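Local coordinates for oxidoreductase, NAD-binding/iron-sulfur cluster-binding protein (Nitratireductor pacificus pht-3B, PDB 6ZXU), which reductively removes halogen from organohalide substrates in catabolism, using a bound cobalamin and two iron-sulfur clusters, at residues A114-A119 with A446-R451; I428-E433 with M450-R455. One frame throughout, in Å; residues are numbered along the deposited sequence.

Contact 1: residues A114-A119 with A446-R451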
# COMPACT_ATOMS: atom_id res chain seq x y z
N ALA A 114 -11.08 -9.37 2.63
CA ALA A 114 -11.75 -8.17 2.25
C ALA A 114 -11.31 -6.95 3.07
O ALA A 114 -11.13 -5.87 2.54
CB ALA A 114 -13.23 -8.37 2.31
N TYR A 115 -11.13 -7.14 4.37
CA TYR A 115 -10.69 -6.09 5.26
C TYR A 115 -9.23 -5.70 4.91
O TYR A 115 -8.91 -4.53 4.94
CB TYR A 115 -10.79 -6.53 6.75
CG TYR A 115 -12.21 -6.51 7.28
CD1 TYR A 115 -12.96 -5.36 7.19
CD2 TYR A 115 -12.80 -7.62 7.81
CE1 TYR A 115 -14.25 -5.29 7.67
CE2 TYR A 115 -14.10 -7.56 8.27
CZ TYR A 115 -14.81 -6.42 8.22
OH TYR A 115 -16.06 -6.32 8.71
N PHE A 116 -8.40 -6.68 4.57
CA PHE A 116 -7.04 -6.45 4.08
C PHE A 116 -7.03 -5.49 2.87
O PHE A 116 -6.18 -4.58 2.77
CB PHE A 116 -6.38 -7.77 3.77
CG PHE A 116 -5.04 -7.66 3.08
CD1 PHE A 116 -3.91 -7.21 3.79
CD2 PHE A 116 -4.87 -8.05 1.79
CE1 PHE A 116 -2.68 -7.16 3.21
CE2 PHE A 116 -3.62 -7.96 1.15
CZ PHE A 116 -2.53 -7.53 1.89
N LEU A 117 -8.04 -5.60 2.02
CA LEU A 117 -8.19 -4.74 0.83
C LEU A 117 -8.94 -3.48 1.13
O LEU A 117 -9.32 -2.77 0.23
CB LEU A 117 -8.85 -5.52 -0.29
CG LEU A 117 -8.15 -6.75 -0.77
CD1 LEU A 117 -8.99 -7.47 -1.80
CD2 LEU A 117 -6.81 -6.45 -1.40
N ASP A 118 -9.17 -3.20 2.40
CA ASP A 118 -9.82 -1.99 2.84
C ASP A 118 -11.36 -1.92 2.54
O ASP A 118 -11.91 -0.85 2.39
CB ASP A 118 -9.07 -0.75 2.37
CG ASP A 118 -7.62 -0.79 2.77
OD1 ASP A 118 -7.36 -0.77 4.02
OD2 ASP A 118 -6.74 -0.93 1.87
N ALA A 119 -12.06 -3.06 2.58
CA ALA A 119 -13.49 -3.02 2.79
C ALA A 119 -13.75 -2.39 4.15
O ALA A 119 -13.00 -2.56 5.07
CB ALA A 119 -14.10 -4.44 2.76
N ALA A 446 4.58 -10.95 -0.32
CA ALA A 446 4.40 -10.32 -1.58
C ALA A 446 2.97 -9.81 -1.78
O ALA A 446 2.77 -8.81 -2.50
CB ALA A 446 4.74 -11.24 -2.71
N SER A 447 1.98 -10.45 -1.16
CA SER A 447 0.61 -9.92 -1.23
C SER A 447 0.48 -8.60 -0.51
O SER A 447 -0.32 -7.74 -0.92
CB SER A 447 -0.40 -10.98 -0.67
OG SER A 447 -0.59 -12.06 -1.54
N GLN A 448 1.25 -8.39 0.56
CA GLN A 448 1.29 -7.09 1.21
C GLN A 448 1.89 -6.03 0.31
O GLN A 448 1.36 -4.91 0.19
CB GLN A 448 2.05 -7.14 2.54
CG GLN A 448 1.32 -7.89 3.66
CD GLN A 448 1.80 -7.49 5.07
OE1 GLN A 448 2.69 -8.14 5.64
NE2 GLN A 448 1.22 -6.38 5.63
N SER A 449 2.95 -6.36 -0.37
CA SER A 449 3.56 -5.43 -1.37
C SER A 449 2.61 -5.11 -2.50
O SER A 449 2.43 -3.95 -2.87
CB SER A 449 4.84 -6.06 -1.96
OG SER A 449 5.82 -6.18 -0.98
N MET A 450 1.96 -6.13 -3.04
CA MET A 450 1.13 -5.95 -4.25
C MET A 450 -0.14 -5.20 -3.97
O MET A 450 -0.59 -4.43 -4.82
CB MET A 450 0.80 -7.31 -4.90
CG MET A 450 1.96 -8.05 -5.53
SD MET A 450 2.70 -7.11 -6.92
CE MET A 450 4.49 -7.20 -6.50
N ARG A 451 -0.78 -5.47 -2.82
CA ARG A 451 -1.93 -4.67 -2.44
C ARG A 451 -1.59 -3.17 -2.48
O ARG A 451 -2.29 -2.38 -3.05
CB ARG A 451 -2.42 -5.03 -1.06
CG ARG A 451 -3.45 -4.03 -0.51
CD ARG A 451 -3.68 -4.07 0.96
NE ARG A 451 -4.30 -2.86 1.46
CZ ARG A 451 -3.60 -1.77 1.80
NH1 ARG A 451 -2.25 -1.79 1.79
NH2 ARG A 451 -4.20 -0.68 2.22

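Contact 2: residues I428-E433 with M450-R455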
# COMPACT_ATOMS: atom_id res chain seq x y z
N ILE A 428 1.22 4.50 0.67
CA ILE A 428 0.18 3.53 1.04
C ILE A 428 0.77 2.64 2.13
O ILE A 428 1.80 2.01 1.91
CB ILE A 428 -0.25 2.70 -0.17
CG1 ILE A 428 -0.65 3.57 -1.37
CG2 ILE A 428 -1.38 1.77 0.23
CD1 ILE A 428 -1.87 4.40 -1.07
N ASP A 429 0.10 2.60 3.25
CA ASP A 429 0.46 1.80 4.42
C ASP A 429 0.33 0.32 4.02
O ASP A 429 -0.70 -0.10 3.51
CB ASP A 429 -0.41 2.15 5.63
CG ASP A 429 0.05 1.48 6.90
OD1 ASP A 429 0.78 0.43 6.84
OD2 ASP A 429 -0.40 1.95 7.98
N GLN A 430 1.40 -0.44 4.17
CA GLN A 430 1.36 -1.87 3.85
C GLN A 430 0.47 -2.73 4.81
O GLN A 430 0.06 -3.83 4.38
CB GLN A 430 2.72 -2.49 3.80
CG GLN A 430 3.46 -2.15 2.51
CD GLN A 430 4.52 -3.20 2.15
OE1 GLN A 430 4.31 -4.40 2.26
NE2 GLN A 430 5.68 -2.70 1.69
N GLY A 431 0.21 -2.23 5.99
CA GLY A 431 -0.72 -2.86 6.91
C GLY A 431 -0.05 -3.41 8.16
O GLY A 431 0.51 -4.51 8.10
N TYR A 432 -0.23 -2.73 9.29
CA TYR A 432 0.35 -3.15 10.53
C TYR A 432 -0.13 -4.54 11.01
O TYR A 432 0.68 -5.39 11.39
CB TYR A 432 0.15 -2.11 11.64
CG TYR A 432 0.72 -2.57 12.99
CD1 TYR A 432 2.07 -2.57 13.23
CD2 TYR A 432 -0.10 -3.08 13.98
CE1 TYR A 432 2.57 -2.97 14.41
CE2 TYR A 432 0.42 -3.55 15.14
CZ TYR A 432 1.76 -3.45 15.38
OH TYR A 432 2.24 -3.92 16.58
N GLU A 433 -1.44 -4.78 10.91
CA GLU A 433 -2.02 -5.93 11.64
C GLU A 433 -1.70 -7.24 10.89
O GLU A 433 -1.34 -8.21 11.55
CB GLU A 433 -3.51 -5.80 11.80
CG GLU A 433 -3.87 -4.86 12.98
CD GLU A 433 -3.72 -3.33 12.69
OE1 GLU A 433 -3.85 -2.48 13.68
OE2 GLU A 433 -3.45 -2.97 11.48
N MET A 450 1.96 -6.13 -3.04
CA MET A 450 1.13 -5.95 -4.25
C MET A 450 -0.14 -5.20 -3.97
O MET A 450 -0.59 -4.43 -4.82
CB MET A 450 0.80 -7.31 -4.90
CG MET A 450 1.96 -8.05 -5.53
SD MET A 450 2.70 -7.11 -6.92
CE MET A 450 4.49 -7.20 -6.50
N ARG A 451 -0.78 -5.47 -2.82
CA ARG A 451 -1.93 -4.67 -2.44
C ARG A 451 -1.59 -3.17 -2.48
O ARG A 451 -2.29 -2.38 -3.05
CB ARG A 451 -2.42 -5.03 -1.06
CG ARG A 451 -3.45 -4.03 -0.51
CD ARG A 451 -3.68 -4.07 0.96
NE ARG A 451 -4.30 -2.86 1.46
CZ ARG A 451 -3.60 -1.77 1.80
NH1 ARG A 451 -2.25 -1.79 1.79
NH2 ARG A 451 -4.20 -0.68 2.22
N ALA A 452 -0.48 -2.80 -1.89
CA ALA A 452 -0.09 -1.40 -1.82
C ALA A 452 0.25 -0.87 -3.22
O ALA A 452 -0.09 0.27 -3.52
CB ALA A 452 1.06 -1.25 -0.82
N TYR A 453 0.94 -1.66 -4.01
CA TYR A 453 1.26 -1.33 -5.41
C TYR A 453 -0.00 -1.14 -6.25
O TYR A 453 -0.15 -0.13 -6.93
CB TYR A 453 2.04 -2.44 -6.03
CG TYR A 453 3.50 -2.43 -5.66
CD1 TYR A 453 4.15 -1.27 -5.41
CD2 TYR A 453 4.22 -3.58 -5.69
CE1 TYR A 453 5.50 -1.27 -5.16
CE2 TYR A 453 5.56 -3.61 -5.40
CZ TYR A 453 6.22 -2.45 -5.18
OH TYR A 453 7.63 -2.43 -4.96
N MET A 454 -0.95 -2.04 -6.09
CA MET A 454 -2.18 -1.97 -6.80
C MET A 454 -3.02 -0.78 -6.39
O MET A 454 -3.50 -0.01 -7.25
CB MET A 454 -2.95 -3.29 -6.62
CG MET A 454 -4.32 -3.40 -7.32
SD MET A 454 -5.58 -2.64 -6.31
CE MET A 454 -5.41 -3.47 -4.62
N ARG A 455 -3.18 -0.57 -5.11
CA ARG A 455 -3.95 0.56 -4.61
C ARG A 455 -3.34 1.89 -5.01
O ARG A 455 -4.07 2.84 -5.44
CB ARG A 455 -4.07 0.50 -3.11
CG ARG A 455 -4.85 1.61 -2.44
CD ARG A 455 -6.30 1.72 -2.90
NE ARG A 455 -6.97 0.39 -2.91
CZ ARG A 455 -7.34 -0.29 -1.80
NH1 ARG A 455 -7.11 0.22 -0.59
NH2 ARG A 455 -7.93 -1.50 -1.92
O HOH W 1 -0.54 -3.99 1.83

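Contact 1: residues A114-A119 with A446-R451
R451 of helix 445-469 reaches across to F116 and D118 at the Schellman motif that ends helix 103-116, where D118, with positive phi, is the C-prime residue: A119 N bonds to A114 O and D118 N to Y115 O. The arginine leaves its helix with CG anti to the backbone N (chi1 169°) and runs extended from CG to NE, toward the end of helix 103-116. Its CB touches the rim of the phenyl ring at F116 CE2 and CZ, while CG packs against L117 CD2 at 4.2 Å. Next, R451 CD lies over one face of the F116 ring, 3.8 Å from the centroid, in a CH-pi contact. NE then comes to 2.9 Å from F116 O, a backbone atom at the helix end, and makes a weak bond to D118 OD2. At the tip, R451 NH2 gives D118 OD2 a salt bridge of 2.6 Å, whereas NH1 turns to D429 O. The ring of F116 is meanwhile wedged edge-on against the other helix, with S447 O and Q448 CA near its plane and its CZ 3.6 Å from S447 O. L343 and W640 also touch F116, and L117 packs on helix 168-190. D118 OD2 has a second charged partner in R455 NH1, so two arginines converge on one carboxylate oxygen. OD2 receives R451 NH2 on its syn lone pair and itself lies just 7° out of the guanidinium plane, although the carboxylate and guanidinium planes are 68° apart.

Contact 2: residues I428-E433 with M450-R455
R451 NH1 donates to D429 O at 2.9 Å, joining helix 445-469 to the end of strand 422-429 as the chain leaves the sheet. The nitrogen lies in the carbonyl plane, with a C=O...N angle of 155°, while the oxygen is tilted 22° from the guanidinium plane. The same NH1 donates to a water at 2.8 Å, and this water in turn donates to Q430 O at 2.6 Å, so one terminal nitrogen secures two successive carbonyls. Beside this polar link is an apolar one: I428 CG2, anti to the backbone N, meets A452 CB at 4.0 Å and lies equally far from R451 NH1. The other branch of I428 runs past A452 O, and its CD1 reaches R455 CG at 4.3 Å. Q430 CG rests near A452 CB too. An alanine in place of R451 would probably leave D429 O and the bridging water without this donor and D118 without one of its two arginine partners. In the next shell, D429 OD1 accepts from G431 N at 2.9 Å in an Asx turn, the N-H approaching from above the carboxylate plane, and OD1 also pairs with R513. This is consistent with a fixed bend before G431, the N-cap of helix 432-437; at the backbone angles of G431 a CB would be jammed against the preceding carbonyl, which calls for glycine. Q430, a cobalamin-binding residue, is also held through its carbonyl by Q448 NE2. Further out, I428 bonds through its backbone to K515 of the antiparallel neighbour, strand 514-521, and Q430, just past its own strand, to R513, just before that neighbour. Helix 445-469 packs over the end of strand 422-429, with helices 342-354 and 168-190 against M454.

How the contacts relate
Contacts 1 and 2 lie with their centres about 6 Å apart and share helix 445-469, with R451 common to both. The two are joined directly as well: R455 NH1 of contact 2 forms a salt bridge of 2.7 Å with D118 OD2 of contact 1, and R455 NH2 lies 2.9 Å from L117 O, a probable hydrogen bond. Polar groups on this helix thus connect the end of helix 103-116 to the end of strand 422-429. Cobalamin touches S449 from contact 1 and Q430 and Y453 from contact 2; between nearest atoms, the Q430 side chain is about 4 Å from the cofactor and about 9 Å from an iron-sulfur cluster.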